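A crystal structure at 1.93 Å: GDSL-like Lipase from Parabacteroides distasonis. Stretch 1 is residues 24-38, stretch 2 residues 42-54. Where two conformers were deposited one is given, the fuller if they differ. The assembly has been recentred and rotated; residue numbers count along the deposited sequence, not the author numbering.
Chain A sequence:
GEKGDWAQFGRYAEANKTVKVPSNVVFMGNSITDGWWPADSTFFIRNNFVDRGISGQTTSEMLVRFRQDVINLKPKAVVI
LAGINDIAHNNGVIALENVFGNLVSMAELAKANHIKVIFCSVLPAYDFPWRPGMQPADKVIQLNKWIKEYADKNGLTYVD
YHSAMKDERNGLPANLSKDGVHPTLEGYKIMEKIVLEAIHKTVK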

# COMPACT_ATOMS: atom_id res chain seq x y z
N ASN A 24 8.15 -8.29 -12.61
CA ASN A 24 9.19 -8.05 -11.61
C ASN A 24 8.57 -7.78 -10.23
O ASN A 24 8.48 -8.69 -9.40
CB ASN A 24 10.11 -6.92 -12.08
CG ASN A 24 11.22 -6.56 -11.12
OD1 ASN A 24 11.79 -7.39 -10.44
ND2 ASN A 24 11.54 -5.29 -11.06
N VAL A 25 8.13 -6.53 -9.98
CA VAL A 25 7.55 -6.12 -8.70
C VAL A 25 6.26 -5.36 -8.98
O VAL A 25 6.25 -4.42 -9.78
CB VAL A 25 8.52 -5.25 -7.83
CG1 VAL A 25 7.86 -4.83 -6.52
CG2 VAL A 25 9.84 -5.96 -7.56
N VAL A 26 5.20 -5.73 -8.27
CA VAL A 26 3.92 -5.07 -8.37
C VAL A 26 3.72 -4.23 -7.09
O VAL A 26 3.98 -4.72 -6.00
CB VAL A 26 2.78 -6.11 -8.57
CG1 VAL A 26 1.39 -5.50 -8.33
CG2 VAL A 26 2.87 -6.73 -9.97
N PHE A 27 3.31 -2.97 -7.25
CA PHE A 27 3.00 -2.08 -6.13
C PHE A 27 1.49 -2.09 -5.95
O PHE A 27 0.76 -1.57 -6.81
CB PHE A 27 3.54 -0.65 -6.35
CG PHE A 27 5.00 -0.44 -5.98
CD1 PHE A 27 6.00 -1.16 -6.62
CD2 PHE A 27 5.36 0.51 -5.04
CE1 PHE A 27 7.34 -0.97 -6.27
CE2 PHE A 27 6.70 0.72 -4.71
CZ PHE A 27 7.68 -0.02 -5.34
N MSE A 28 1.02 -2.72 -4.87
CA MSE A 28 -0.39 -2.83 -4.51
C MSE A 28 -0.68 -1.74 -3.47
O MSE A 28 0.05 -1.60 -2.48
CB MSE A 28 -0.67 -4.27 -3.99
CG MSE A 28 -2.06 -4.52 -3.43
SE MSE A 28 -3.51 -3.96 -4.63
CE MSE A 28 -3.03 -4.78 -6.20
N GLY A 29 -1.71 -0.94 -3.72
CA GLY A 29 -2.05 0.12 -2.80
C GLY A 29 -3.30 0.93 -3.08
O GLY A 29 -4.13 0.60 -3.94
N ASN A 30 -3.41 2.00 -2.32
CA ASN A 30 -4.52 2.95 -2.32
C ASN A 30 -4.12 4.26 -3.02
O ASN A 30 -3.35 4.23 -3.99
CB ASN A 30 -4.95 3.19 -0.87
CG ASN A 30 -3.82 3.55 0.09
OD1 ASN A 30 -2.90 4.33 -0.21
ND2 ASN A 30 -3.90 3.01 1.29
N SER A 31 -4.65 5.41 -2.52
CA SER A 31 -4.40 6.74 -3.08
C SER A 31 -2.92 7.16 -2.98
O SER A 31 -2.44 7.93 -3.81
CB SER A 31 -5.29 7.78 -2.39
OG SER A 31 -5.35 7.57 -0.99
N ILE A 32 -2.19 6.65 -1.98
CA ILE A 32 -0.76 6.97 -1.83
C ILE A 32 0.02 6.32 -3.00
O ILE A 32 0.87 6.98 -3.60
CB ILE A 32 -0.21 6.58 -0.44
CG1 ILE A 32 -0.92 7.45 0.64
CG2 ILE A 32 1.31 6.78 -0.38
CD1 ILE A 32 -0.75 7.00 2.07
N THR A 33 -0.29 5.07 -3.35
CA THR A 33 0.34 4.41 -4.48
C THR A 33 -0.19 5.05 -5.79
O THR A 33 0.60 5.33 -6.69
CB THR A 33 0.11 2.88 -4.42
OG1 THR A 33 0.62 2.37 -3.18
CG2 THR A 33 0.80 2.14 -5.57
N ASP A 34 -1.50 5.32 -5.86
CA ASP A 34 -2.14 5.93 -7.05
C ASP A 34 -1.62 7.38 -7.32
O ASP A 34 -1.61 7.83 -8.47
CB ASP A 34 -3.67 5.93 -6.92
CG ASP A 34 -4.44 5.89 -8.24
OD1 ASP A 34 -3.79 5.86 -9.31
OD2 ASP A 34 -5.68 5.83 -8.19
N GLY A 35 -1.17 8.08 -6.28
CA GLY A 35 -0.65 9.44 -6.41
C GLY A 35 0.82 9.53 -6.79
O GLY A 35 1.33 10.62 -7.06
N TRP A 36 1.50 8.39 -6.83
CA TRP A 36 2.92 8.32 -7.12
C TRP A 36 3.22 8.68 -8.58
O TRP A 36 4.13 9.48 -8.80
CB TRP A 36 3.50 6.95 -6.77
CG TRP A 36 4.95 6.96 -6.33
CD1 TRP A 36 5.94 7.77 -6.80
CD2 TRP A 36 5.55 6.11 -5.36
NE1 TRP A 36 7.12 7.51 -6.14
CE2 TRP A 36 6.90 6.49 -5.24
CE3 TRP A 36 5.06 5.09 -4.51
CZ2 TRP A 36 7.78 5.87 -4.33
CZ3 TRP A 36 5.93 4.46 -3.64
CH2 TRP A 36 7.28 4.84 -3.56
N TRP A 37 2.48 8.10 -9.57
CA TRP A 37 2.72 8.39 -11.00
C TRP A 37 2.56 9.92 -11.31
O TRP A 37 3.49 10.46 -11.88
CB TRP A 37 1.84 7.54 -11.93
CG TRP A 37 2.12 7.79 -13.38
CD1 TRP A 37 3.05 7.16 -14.15
CD2 TRP A 37 1.48 8.76 -14.23
NE1 TRP A 37 3.05 7.69 -15.42
CE2 TRP A 37 2.09 8.67 -15.50
CE3 TRP A 37 0.44 9.69 -14.04
CZ2 TRP A 37 1.71 9.49 -16.57
CZ3 TRP A 37 0.05 10.49 -15.10
CH2 TRP A 37 0.68 10.38 -16.36
N PRO A 38 1.47 10.65 -10.92
CA PRO A 38 1.43 12.08 -11.23
C PRO A 38 2.60 12.88 -10.62
O PRO A 38 3.05 13.85 -11.23
CB PRO A 38 0.08 12.55 -10.67
CG PRO A 38 -0.42 11.47 -9.82
CD PRO A 38 0.23 10.20 -10.25
N THR A 42 8.00 8.61 -14.16
CA THR A 42 8.87 7.52 -14.61
C THR A 42 9.35 6.59 -13.47
O THR A 42 10.12 5.67 -13.77
CB THR A 42 10.08 8.07 -15.39
OG1 THR A 42 10.92 8.83 -14.52
CG2 THR A 42 9.69 8.88 -16.62
N PHE A 43 8.89 6.78 -12.21
CA PHE A 43 9.32 5.95 -11.06
C PHE A 43 9.14 4.44 -11.31
O PHE A 43 10.05 3.66 -11.05
CB PHE A 43 8.61 6.33 -9.74
CG PHE A 43 8.86 5.35 -8.62
CD1 PHE A 43 10.14 5.15 -8.12
CD2 PHE A 43 7.83 4.57 -8.12
CE1 PHE A 43 10.38 4.21 -7.11
CE2 PHE A 43 8.06 3.62 -7.11
CZ PHE A 43 9.33 3.45 -6.62
N PHE A 44 7.95 4.05 -11.75
CA PHE A 44 7.67 2.63 -11.96
C PHE A 44 8.39 2.11 -13.21
O PHE A 44 9.02 1.07 -13.13
CB PHE A 44 6.16 2.37 -12.03
CG PHE A 44 5.44 2.80 -10.78
CD1 PHE A 44 5.44 1.99 -9.64
CD2 PHE A 44 4.79 4.03 -10.71
CE1 PHE A 44 4.78 2.39 -8.47
CE2 PHE A 44 4.15 4.44 -9.52
CZ PHE A 44 4.15 3.61 -8.42
N ILE A 45 8.30 2.84 -14.33
CA ILE A 45 8.89 2.44 -15.61
C ILE A 45 10.42 2.28 -15.53
O ILE A 45 10.93 1.29 -16.03
CB ILE A 45 8.44 3.43 -16.74
CG1 ILE A 45 6.99 3.17 -17.20
CG2 ILE A 45 9.40 3.49 -17.89
CD1 ILE A 45 6.19 4.50 -17.59
N ARG A 46 11.16 3.23 -14.90
CA ARG A 46 12.63 3.15 -14.83
C ARG A 46 13.14 2.00 -13.95
O ARG A 46 14.28 1.55 -14.12
CB ARG A 46 13.26 4.48 -14.38
CG ARG A 46 13.01 4.89 -12.92
CD ARG A 46 13.46 6.33 -12.71
NE ARG A 46 13.30 6.76 -11.32
CZ ARG A 46 12.48 7.73 -10.93
NH1 ARG A 46 11.73 8.38 -11.81
NH2 ARG A 46 12.41 8.05 -9.64
N ASN A 47 12.29 1.48 -13.06
CA ASN A 47 12.66 0.37 -12.19
C ASN A 47 12.00 -0.95 -12.59
O ASN A 47 12.24 -1.97 -11.94
CB ASN A 47 12.27 0.73 -10.78
CG ASN A 47 13.13 1.78 -10.16
OD1 ASN A 47 14.32 1.55 -9.91
ND2 ASN A 47 12.55 2.93 -9.86
N ASN A 48 11.17 -0.93 -13.66
CA ASN A 48 10.40 -2.07 -14.15
C ASN A 48 9.45 -2.55 -13.04
O ASN A 48 9.39 -3.72 -12.71
CB ASN A 48 11.30 -3.21 -14.69
CG ASN A 48 10.55 -4.33 -15.39
OD1 ASN A 48 9.46 -4.15 -15.96
ND2 ASN A 48 11.12 -5.54 -15.35
N PHE A 49 8.72 -1.60 -12.44
CA PHE A 49 7.70 -1.87 -11.42
C PHE A 49 6.32 -1.71 -12.05
O PHE A 49 6.16 -0.90 -12.97
CB PHE A 49 7.84 -0.93 -10.20
CG PHE A 49 9.13 -0.98 -9.40
CD1 PHE A 49 9.92 -2.13 -9.39
CD2 PHE A 49 9.52 0.09 -8.61
CE1 PHE A 49 11.09 -2.19 -8.63
CE2 PHE A 49 10.69 0.03 -7.84
CZ PHE A 49 11.47 -1.11 -7.87
N VAL A 50 5.35 -2.48 -11.57
CA VAL A 50 3.97 -2.42 -12.07
C VAL A 50 3.15 -1.68 -11.02
O VAL A 50 3.06 -2.12 -9.88
CB VAL A 50 3.40 -3.83 -12.40
CG1 VAL A 50 1.94 -3.74 -12.82
CG2 VAL A 50 4.22 -4.52 -13.48
N ASP A 51 2.56 -0.54 -11.40
CA ASP A 51 1.76 0.30 -10.50
C ASP A 51 0.30 -0.18 -10.52
O ASP A 51 -0.37 -0.12 -11.55
CB ASP A 51 1.90 1.78 -10.93
CG ASP A 51 0.94 2.78 -10.30
OD1 ASP A 51 0.35 2.47 -9.22
OD2 ASP A 51 0.81 3.91 -10.86
N ARG A 52 -0.18 -0.66 -9.37
CA ARG A 52 -1.56 -1.14 -9.25
C ARG A 52 -2.27 -0.47 -8.06
O ARG A 52 -3.15 -1.07 -7.44
CB ARG A 52 -1.60 -2.68 -9.17
CG ARG A 52 -1.26 -3.40 -10.51
CD ARG A 52 -2.31 -3.09 -11.59
NE ARG A 52 -2.03 -3.68 -12.90
CZ ARG A 52 -1.40 -3.04 -13.88
NH1 ARG A 52 -0.95 -1.81 -13.71
NH2 ARG A 52 -1.21 -3.64 -15.05
N GLY A 53 -1.94 0.80 -7.80
CA GLY A 53 -2.59 1.59 -6.76
C GLY A 53 -3.94 2.11 -7.24
O GLY A 53 -4.07 2.47 -8.41
N ILE A 54 -4.96 2.10 -6.37
CA ILE A 54 -6.29 2.64 -6.72
C ILE A 54 -6.78 3.53 -5.58
O ILE A 54 -7.00 3.04 -4.46
CB ILE A 54 -7.35 1.55 -7.07
CG1 ILE A 54 -6.95 0.77 -8.35
CG2 ILE A 54 -8.73 2.23 -7.30
CD1 ILE A 54 -7.95 -0.33 -8.80
O HOH W 1 7.28 -5.97 -14.07
O HOH W 2 0.53 6.01 -9.29

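Two parallel strands, paired about Val26-Val50 and Phe27-Asp51, form the spine of the contact, which buries 1015 Å² in all. Phe27 anchors the ladder through both its backbone N and its O: its N donates to Val50 O (2.8 Å) and its O accepts from Arg52 N (2.9 Å). Val50 N to Val25 O (2.8 Å) and Ile54 N to Gly29 O (3.0 Å) extend the pairing in both directions. Beyond the strand, Asn24, with chi1 t, carries its amide across so that ND2 donates to Asn48 O (3.1 Å).

On the face shared by Val25, Phe27, Phe49 and Asp51, an aromatic cluster joins the sheet to the helices. The m rotamer of Phe27 (chi1 -83°) sets its ring among three others: Phe44 and, in an offset way, Phe43 turn their edges toward its face, with planes at 83° and 88°, while Phe49 lies oblique, its CD2 3.4 Å from Phe27 CE1. Phe43, chi1 t, also lies in an offset stack on the five-membered ring of Trp36, the planes 4° apart. Trp36 holds chi1 at -149°, between wells, and its ring also receives the edge of Phe44, whose m rotamer brings its end closer to stretch 1 than its sideways CA-to-CB bond would suggest. Flat, largely apolar rings suit this buried, closely packed site.

On the other face, Val26 and Val50 are both t, and Val26 CG2 lies 3.8 Å from Val50 CB; beta-branched valine suits an extended strand.

Gly53 lets the helix pack close: Thr33 CG2 lies 3.6 Å from Gly53 CA, and a CB there would clash with Thr33 CB and Asp34 N. Asp51, chi1 t, uses OD1 to accept from Gly53 N (3.2 Å), while Asp51 OD2 lies 2.6 Å from water 2, which accepts from Trp37 N (2.9 Å). Asn30, chi1 p, caps the helix, OD1 accepting from Ile32 N (3.0 Å).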